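Long-range contacts in DNA repair protein RAD7 (PDB 5ZB2), which promotes global genome nucleotide excision repair of damaged yeast DNA within the GGR complex, interacts with Elc1 and is represented here by its C-terminal leucine-rich-repeat part: residues A[235-239]-A[261-267]; A[228-232]-A[256-261]. All coordinates share one frame. Residues are numbered along the deposited sequence.

Interaction 1. Residues A[235-239]-A[261-267]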
ATOM      1  N   GLY A 235      10.237  42.591   3.955  1.00 41.93           N
ATOM      2  CA  GLY A 235       9.423  43.582   3.266  1.00 41.65           C
ATOM      3  C   GLY A 235       9.906  43.905   1.865  1.00 43.86           C
ATOM      4  O   GLY A 235       9.103  44.238   0.986  1.00 42.73           O
ATOM      5  N   ARG A 236      11.213  43.794   1.629  1.00 44.54           N
ATOM      6  CA  ARG A 236      11.786  44.242   0.363  1.00 48.27           C
ATOM      7  C   ARG A 236      11.276  43.415  -0.815  1.00 45.98           C
ATOM      8  O   ARG A 236      10.977  43.966  -1.881  1.00 44.24           O
ATOM      9  CB  ARG A 236      13.311  44.183   0.452  1.00 57.89           C
ATOM     10  CG  ARG A 236      14.051  44.517  -0.837  1.00 70.90           C
ATOM     11  CD  ARG A 236      15.558  44.490  -0.611  1.00 81.33           C
ATOM     12  NE  ARG A 236      15.969  43.321   0.169  1.00 82.74           N
ATOM     13  CZ  ARG A 236      16.328  42.149  -0.349  1.00 76.69           C
ATOM     14  NH1 ARG A 236      16.346  41.963  -1.662  1.00 72.88           N
ATOM     15  NH2 ARG A 236      16.676  41.155   0.455  1.00 69.16           N
ATOM     16  N   THR A 237      11.170  42.094  -0.649  1.00 45.18           N
ATOM     17  CA  THR A 237      10.797  41.197  -1.740  1.00 45.00           C
ATOM     18  C   THR A 237       9.399  40.609  -1.572  1.00 42.14           C
ATOM     19  O   THR A 237       9.036  39.676  -2.297  1.00 40.10           O
ATOM     20  CB  THR A 237      11.820  40.063  -1.861  1.00 45.39           C
ATOM     21  OG1 THR A 237      11.992  39.435  -0.586  1.00 43.31           O
ATOM     22  CG2 THR A 237      13.163  40.596  -2.341  1.00 50.01           C
ATOM     23  N   LEU A 238       8.604  41.141  -0.652  1.00 41.00           N
ATOM     24  CA  LEU A 238       7.311  40.552  -0.330  1.00 41.84           C
ATOM     25  C   LEU A 238       6.324  40.763  -1.475  1.00 39.97           C
ATOM     26  O   LEU A 238       6.048  41.903  -1.864  1.00 39.07           O
ATOM     27  CB  LEU A 238       6.782  41.172   0.960  1.00 39.57           C
ATOM     28  CG  LEU A 238       5.635  40.477   1.684  1.00 40.06           C
ATOM     29  CD1 LEU A 238       5.961  39.019   1.979  1.00 37.73           C
ATOM     30  CD2 LEU A 238       5.342  41.224   2.976  1.00 40.91           C
ATOM     31  N   ARG A 239       5.788  39.663  -2.012  1.00 38.79           N
ATOM     32  CA  ARG A 239       4.750  39.725  -3.036  1.00 41.41           C
ATOM     33  C   ARG A 239       3.381  39.277  -2.540  1.00 39.99           C
ATOM     34  O   ARG A 239       2.379  39.554  -3.209  1.00 41.21           O
ATOM     35  CB  ARG A 239       5.147  38.872  -4.251  1.00 44.44           C
ATOM     36  CG  ARG A 239       6.509  39.225  -4.843  1.00 43.91           C
ATOM     37  CD  ARG A 239       6.701  38.614  -6.228  1.00 48.37           C
ATOM     38  NE  ARG A 239       6.521  37.163  -6.231  1.00 51.08           N
ATOM     39  CZ  ARG A 239       7.505  36.268  -6.172  1.00 53.16           C
ATOM     40  NH1 ARG A 239       8.772  36.652  -6.106  1.00 49.54           N
ATOM     41  NH2 ARG A 239       7.218  34.972  -6.183  1.00 56.87           N
ATOM     42  N   PHE A 261       9.110  49.498   5.700  1.00 37.49           N
ATOM     43  CA  PHE A 261       9.905  48.461   5.057  1.00 37.07           C
ATOM     44  C   PHE A 261       9.356  47.957   3.730  1.00 37.46           C
ATOM     45  O   PHE A 261       9.970  47.065   3.135  1.00 37.75           O
ATOM     46  CB  PHE A 261      10.069  47.272   6.011  1.00 36.26           C
ATOM     47  CG  PHE A 261      10.740  47.626   7.307  1.00 37.45           C
ATOM     48  CD1 PHE A 261      12.048  48.081   7.323  1.00 36.28           C
ATOM     49  CD2 PHE A 261      10.066  47.495   8.507  1.00 36.26           C
ATOM     50  CE1 PHE A 261      12.669  48.405   8.517  1.00 38.34           C
ATOM     51  CE2 PHE A 261      10.683  47.815   9.700  1.00 37.05           C
ATOM     52  CZ  PHE A 261      11.983  48.269   9.706  1.00 38.80           C
ATOM     53  N   ILE A 262       8.240  48.489   3.242  1.00 37.39           N
ATOM     54  CA  ILE A 262       7.748  48.124   1.914  1.00 39.90           C
ATOM     55  C   ILE A 262       8.277  49.155   0.923  1.00 41.27           C
ATOM     56  O   ILE A 262       8.066  50.360   1.123  1.00 40.65           O
ATOM     57  CB  ILE A 262       6.212  48.054   1.869  1.00 37.07           C
ATOM     58  CG1 ILE A 262       5.678  46.977   2.818  1.00 37.72           C
ATOM     59  CG2 ILE A 262       5.724  47.804   0.444  1.00 40.15           C
ATOM     60  CD1 ILE A 262       6.022  45.546   2.416  1.00 38.12           C
ATOM     61  N   PRO A 263       8.955  48.747  -0.150  1.00 42.56           N
ATOM     62  CA  PRO A 263       9.500  49.735  -1.088  1.00 44.43           C
ATOM     63  C   PRO A 263       8.404  50.459  -1.851  1.00 46.03           C
ATOM     64  O   PRO A 263       7.321  49.919  -2.096  1.00 43.40           O
ATOM     65  CB  PRO A 263      10.366  48.892  -2.030  1.00 44.66           C
ATOM     66  CG  PRO A 263       9.759  47.535  -1.979  1.00 46.06           C
ATOM     67  CD  PRO A 263       9.245  47.367  -0.576  1.00 43.17           C
ATOM     68  N   GLU A 264       8.710  51.702  -2.238  1.00 46.67           N
ATOM     69  CA  GLU A 264       7.740  52.520  -2.958  1.00 50.97           C
ATOM     70  C   GLU A 264       7.323  51.851  -4.260  1.00 49.84           C
ATOM     71  O   GLU A 264       6.150  51.906  -4.648  1.00 49.45           O
ATOM     72  CB  GLU A 264       8.324  53.909  -3.229  1.00 52.94           C
ATOM     73  CG  GLU A 264       8.947  54.567  -2.006  1.00 72.31           C
ATOM     74  CD  GLU A 264       9.274  56.033  -2.225  1.00 80.12           C
ATOM     75  OE1 GLU A 264       8.516  56.893  -1.728  1.00 80.15           O
ATOM     76  OE2 GLU A 264      10.285  56.325  -2.899  1.00 71.96           O
ATOM     77  N   LYS A 265       8.273  51.223  -4.954  1.00 50.26           N
ATOM     78  CA  LYS A 265       7.967  50.345  -6.080  1.00 50.47           C
ATOM     79  C   LYS A 265       7.566  49.001  -5.483  1.00 47.17           C
ATOM     80  O   LYS A 265       8.347  48.050  -5.410  1.00 46.30           O
ATOM     81  CB  LYS A 265       9.161  50.216  -7.020  1.00 62.06           C
ATOM     82  CG  LYS A 265       9.852  51.529  -7.351  1.00 69.45           C
ATOM     83  CD  LYS A 265       8.909  52.515  -8.016  1.00 77.65           C
ATOM     84  CE  LYS A 265       9.609  53.830  -8.316  1.00 82.58           C
ATOM     85  NZ  LYS A 265       8.685  54.824  -8.925  1.00 93.04           N
ATOM     86  N   CYS A 266       6.324  48.939  -5.026  1.00 47.74           N
ATOM     87  CA  CYS A 266       5.880  47.809  -4.220  1.00 45.92           C
ATOM     88  C   CYS A 266       5.560  46.612  -5.109  1.00 44.43           C
ATOM     89  O   CYS A 266       4.710  46.721  -5.996  1.00 44.12           O
ATOM     90  CB  CYS A 266       4.656  48.194  -3.408  1.00 45.63           C
ATOM     91  SG  CYS A 266       4.052  46.852  -2.399  1.00 45.54           S
ATOM     92  N   PRO A 267       6.204  45.458  -4.906  1.00 42.84           N
ATOM     93  CA  PRO A 267       5.893  44.275  -5.716  1.00 43.41           C
ATOM     94  C   PRO A 267       4.698  43.468  -5.235  1.00 42.81           C
ATOM     95  O   PRO A 267       4.462  42.383  -5.774  1.00 42.24           O
ATOM     96  CB  PRO A 267       7.182  43.448  -5.594  1.00 42.25           C
ATOM     97  CG  PRO A 267       7.674  43.767  -4.224  1.00 43.34           C
ATOM     98  CD  PRO A 267       7.330  45.212  -3.987  1.00 42.77           C
TER
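This is a loop-to-loop packing contact between successive leucine-rich repeats: each segment is the return from a repeat's helix to its next parallel strand, residues 235-239 leading into strand 240-244 and residues 261-267 into strand 270-272. Backbone oxygens on one side meet proline rings on the other. Gly235 O lies 3.5 Å from Pro263 CD and 3.6 Å from Ile262 CD1, while Leu238 O touches Pro267 CG at 3.4 Å. Gly235 comes so near that its CA makes a CA-H...O contact with Phe261 O (3.5 Å); a side chain here would strike that carbonyl. Farther along, Arg239 CA approaches Pro267 O to 3.8 Å. Between the two repeats, Leu238 CD2 and Ile262 CD1 meet loosely at 4.4 Å, with Phe287 of helix 281-290 against Ile262. Thr237 OG1 bonds to Phe208 O of the preceding repeat, and the Arg239 backbone hydrogen-bonds to Glu269 and Val270, just beyond. Between the segments themselves there is close fit and one CA-H...O contact, but no conventional hydrogen bond.

Interaction 2. Residues A[228-232]-A[256-261]; sequences INLLG and NGLTAF
Two helical segments run nearly parallel, their axes 8.4 Å apart and crossing at -15°, with Ile228 level with Gly257 (CA atoms 4.3 Å apart) and Gly232 with Phe261 (5.7 Å). Residues 228-232 are regular helix; residues 256-258 form a wider pi-type turn, with Gly257 at phi/psi -113/-71. Gly257 makes the hollow: Leu231 (m, t) pushes CD1 to 3.4 Å from Gly257 C and on to Leu258 CD2 at 3.7 Å, and Ile228 CG1 rests 3.9 Å from Gly257 CA. A CB on Gly257 would collide with Leu231 CD1. At the other end the shapes swap, and Phe261 (chi1 m) lays its ring face over Gly232, whose CA sits 3.5 Å from the ring centroid in a CH-pi contact. Ile228 CG2 lies 4.2 Å from Phe261 CE2 and 3.5 Å from Asn256 O. Such parallel helix stacking is characteristic of the convex side of a leucine-rich-repeat solenoid. The helices precede parallel strands 240-244 and 270-272; helix 199-202 adjoins segment 228-232, and helix 281-290 packs on Leu258 and Thr259.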
ATOM      1  N   ILE A 228       6.384  43.795  12.791  1.00 34.54           N
ATOM      2  CA  ILE A 228       7.325  44.836  12.385  1.00 37.57           C
ATOM      3  C   ILE A 228       8.705  44.234  12.157  1.00 36.33           C
ATOM      4  O   ILE A 228       9.326  44.445  11.111  1.00 36.36           O
ATOM      5  CB  ILE A 228       7.362  45.965  13.428  1.00 37.04           C
ATOM      6  CG1 ILE A 228       6.024  46.705  13.434  1.00 36.32           C
ATOM      7  CG2 ILE A 228       8.512  46.941  13.137  1.00 36.05           C
ATOM      8  CD1 ILE A 228       5.826  47.606  14.632  1.00 36.78           C
ATOM      9  N   ASN A 229       9.201  43.471  13.134  1.00 37.49           N
ATOM     10  CA  ASN A 229      10.508  42.836  12.982  1.00 39.12           C
ATOM     11  C   ASN A 229      10.537  41.931  11.759  1.00 38.84           C
ATOM     12  O   ASN A 229      11.532  41.894  11.026  1.00 38.27           O
ATOM     13  CB  ASN A 229      10.858  42.052  14.246  1.00 39.57           C
ATOM     14  CG  ASN A 229      11.111  42.958  15.437  1.00 44.44           C
ATOM     15  OD1 ASN A 229      11.295  44.163  15.277  1.00 40.18           O
ATOM     16  ND2 ASN A 229      11.124  42.385  16.633  1.00 46.42           N
ATOM     17  N   LEU A 230       9.447  41.202  11.511  1.00 37.67           N
ATOM     18  CA  LEU A 230       9.391  40.345  10.333  1.00 38.57           C
ATOM     19  C   LEU A 230       9.430  41.170   9.052  1.00 38.89           C
ATOM     20  O   LEU A 230      10.141  40.824   8.101  1.00 39.41           O
ATOM     21  CB  LEU A 230       8.132  39.481  10.386  1.00 39.58           C
ATOM     22  CG  LEU A 230       8.050  38.286   9.440  1.00 41.58           C
ATOM     23  CD1 LEU A 230       9.212  37.328   9.650  1.00 40.44           C
ATOM     24  CD2 LEU A 230       6.726  37.574   9.659  1.00 42.13           C
ATOM     25  N   LEU A 231       8.677  42.274   9.009  1.00 37.49           N
ATOM     26  CA  LEU A 231       8.694  43.131   7.830  1.00 37.76           C
ATOM     27  C   LEU A 231      10.069  43.749   7.609  1.00 38.58           C
ATOM     28  O   LEU A 231      10.479  43.950   6.461  1.00 35.74           O
ATOM     29  CB  LEU A 231       7.633  44.225   7.956  1.00 36.96           C
ATOM     30  CG  LEU A 231       6.177  43.770   7.825  1.00 38.13           C
ATOM     31  CD1 LEU A 231       5.226  44.921   8.126  1.00 35.94           C
ATOM     32  CD2 LEU A 231       5.906  43.208   6.436  1.00 38.30           C
ATOM     33  N   GLY A 232      10.793  44.056   8.687  1.00 38.98           N
ATOM     34  CA  GLY A 232      12.154  44.538   8.551  1.00 39.77           C
ATOM     35  C   GLY A 232      13.071  43.550   7.864  1.00 41.81           C
ATOM     36  O   GLY A 232      14.148  43.934   7.398  1.00 42.53           O
ATOM     37  N   ASN A 256       4.823  51.675  11.622  1.00 32.11           N
ATOM     38  CA  ASN A 256       6.198  51.303  11.922  1.00 33.65           C
ATOM     39  C   ASN A 256       6.666  50.057  11.181  1.00 35.64           C
ATOM     40  O   ASN A 256       7.867  49.762  11.207  1.00 35.68           O
ATOM     41  CB  ASN A 256       6.356  51.087  13.429  1.00 33.19           C
ATOM     42  CG  ASN A 256       5.900  52.288  14.235  1.00 35.56           C
ATOM     43  OD1 ASN A 256       5.006  52.189  15.077  1.00 36.32           O
ATOM     44  ND2 ASN A 256       6.513  53.435  13.977  1.00 35.40           N
ATOM     45  N   GLY A 257       5.762  49.328  10.527  1.00 33.70           N
ATOM     46  CA  GLY A 257       6.126  48.120   9.808  1.00 34.09           C
ATOM     47  C   GLY A 257       5.980  48.230   8.303  1.00 35.14           C
ATOM     48  O   GLY A 257       6.978  48.277   7.578  1.00 36.14           O
ATOM     49  N   LEU A 258       4.736  48.276   7.819  1.00 32.88           N
ATOM     50  CA  LEU A 258       4.500  48.320   6.379  1.00 34.96           C
ATOM     51  C   LEU A 258       5.123  49.558   5.746  1.00 35.80           C
ATOM     52  O   LEU A 258       5.858  49.460   4.758  1.00 36.97           O
ATOM     53  CB  LEU A 258       2.999  48.278   6.085  1.00 35.55           C
ATOM     54  CG  LEU A 258       2.277  46.947   6.286  1.00 36.28           C
ATOM     55  CD1 LEU A 258       0.797  47.126   5.982  1.00 37.09           C
ATOM     56  CD2 LEU A 258       2.876  45.853   5.414  1.00 36.10           C
ATOM     57  N   THR A 259       4.829  50.739   6.289  1.00 32.91           N
ATOM     58  CA  THR A 259       5.320  51.961   5.664  1.00 36.95           C
ATOM     59  C   THR A 259       6.839  52.055   5.735  1.00 36.47           C
ATOM     60  O   THR A 259       7.467  52.612   4.830  1.00 40.33           O
ATOM     61  CB  THR A 259       4.685  53.182   6.323  1.00 36.30           C
ATOM     62  OG1 THR A 259       3.257  53.055   6.300  1.00 32.62           O
ATOM     63  CG2 THR A 259       5.088  54.452   5.581  1.00 38.35           C
ATOM     64  N   ALA A 260       7.440  51.512   6.794  1.00 35.80           N
ATOM     65  CA  ALA A 260       8.886  51.593   6.951  1.00 38.37           C
ATOM     66  C   ALA A 260       9.611  50.713   5.940  1.00 39.26           C
ATOM     67  O   ALA A 260      10.621  51.131   5.364  1.00 41.38           O
ATOM     68  CB  ALA A 260       9.280  51.193   8.372  1.00 38.37           C
ATOM     69  N   PHE A 261       9.110  49.498   5.700  1.00 37.49           N
ATOM     70  CA  PHE A 261       9.905  48.461   5.057  1.00 37.07           C
ATOM     71  C   PHE A 261       9.356  47.957   3.730  1.00 37.46           C
ATOM     72  O   PHE A 261       9.970  47.065   3.135  1.00 37.75           O
ATOM     73  CB  PHE A 261      10.069  47.272   6.011  1.00 36.26           C
ATOM     74  CG  PHE A 261      10.740  47.626   7.307  1.00 37.45           C
ATOM     75  CD1 PHE A 261      12.048  48.081   7.323  1.00 36.28           C
ATOM     76  CD2 PHE A 261      10.066  47.495   8.507  1.00 36.26           C
ATOM     77  CE1 PHE A 261      12.669  48.405   8.517  1.00 38.34           C
ATOM     78  CE2 PHE A 261      10.683  47.815   9.700  1.00 37.05           C
ATOM     79  CZ  PHE A 261      11.983  48.269   9.706  1.00 38.80           C
TER

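Both contacts join the same two neighbouring repeats, interaction 2 through their helices and interaction 1 through the loops that carry the chain from those helices back to the parallel sheet. Phe261, which ends the second helix, belongs to both: its ring serves the helix pair, its carbonyl the loops. Leu238 CD2 touches Leu231 CD2 at 4.0 Å, so the apolar interior is continuous from one to the other. Buried area is similar, 328 Å² for the helices and 323 Å² for the loops, and each is partly buried. Chemistry differs with place: aliphatic and aromatic side chains interlock with glycines between the helices, whereas carbonyls and prolines dominate between the loops.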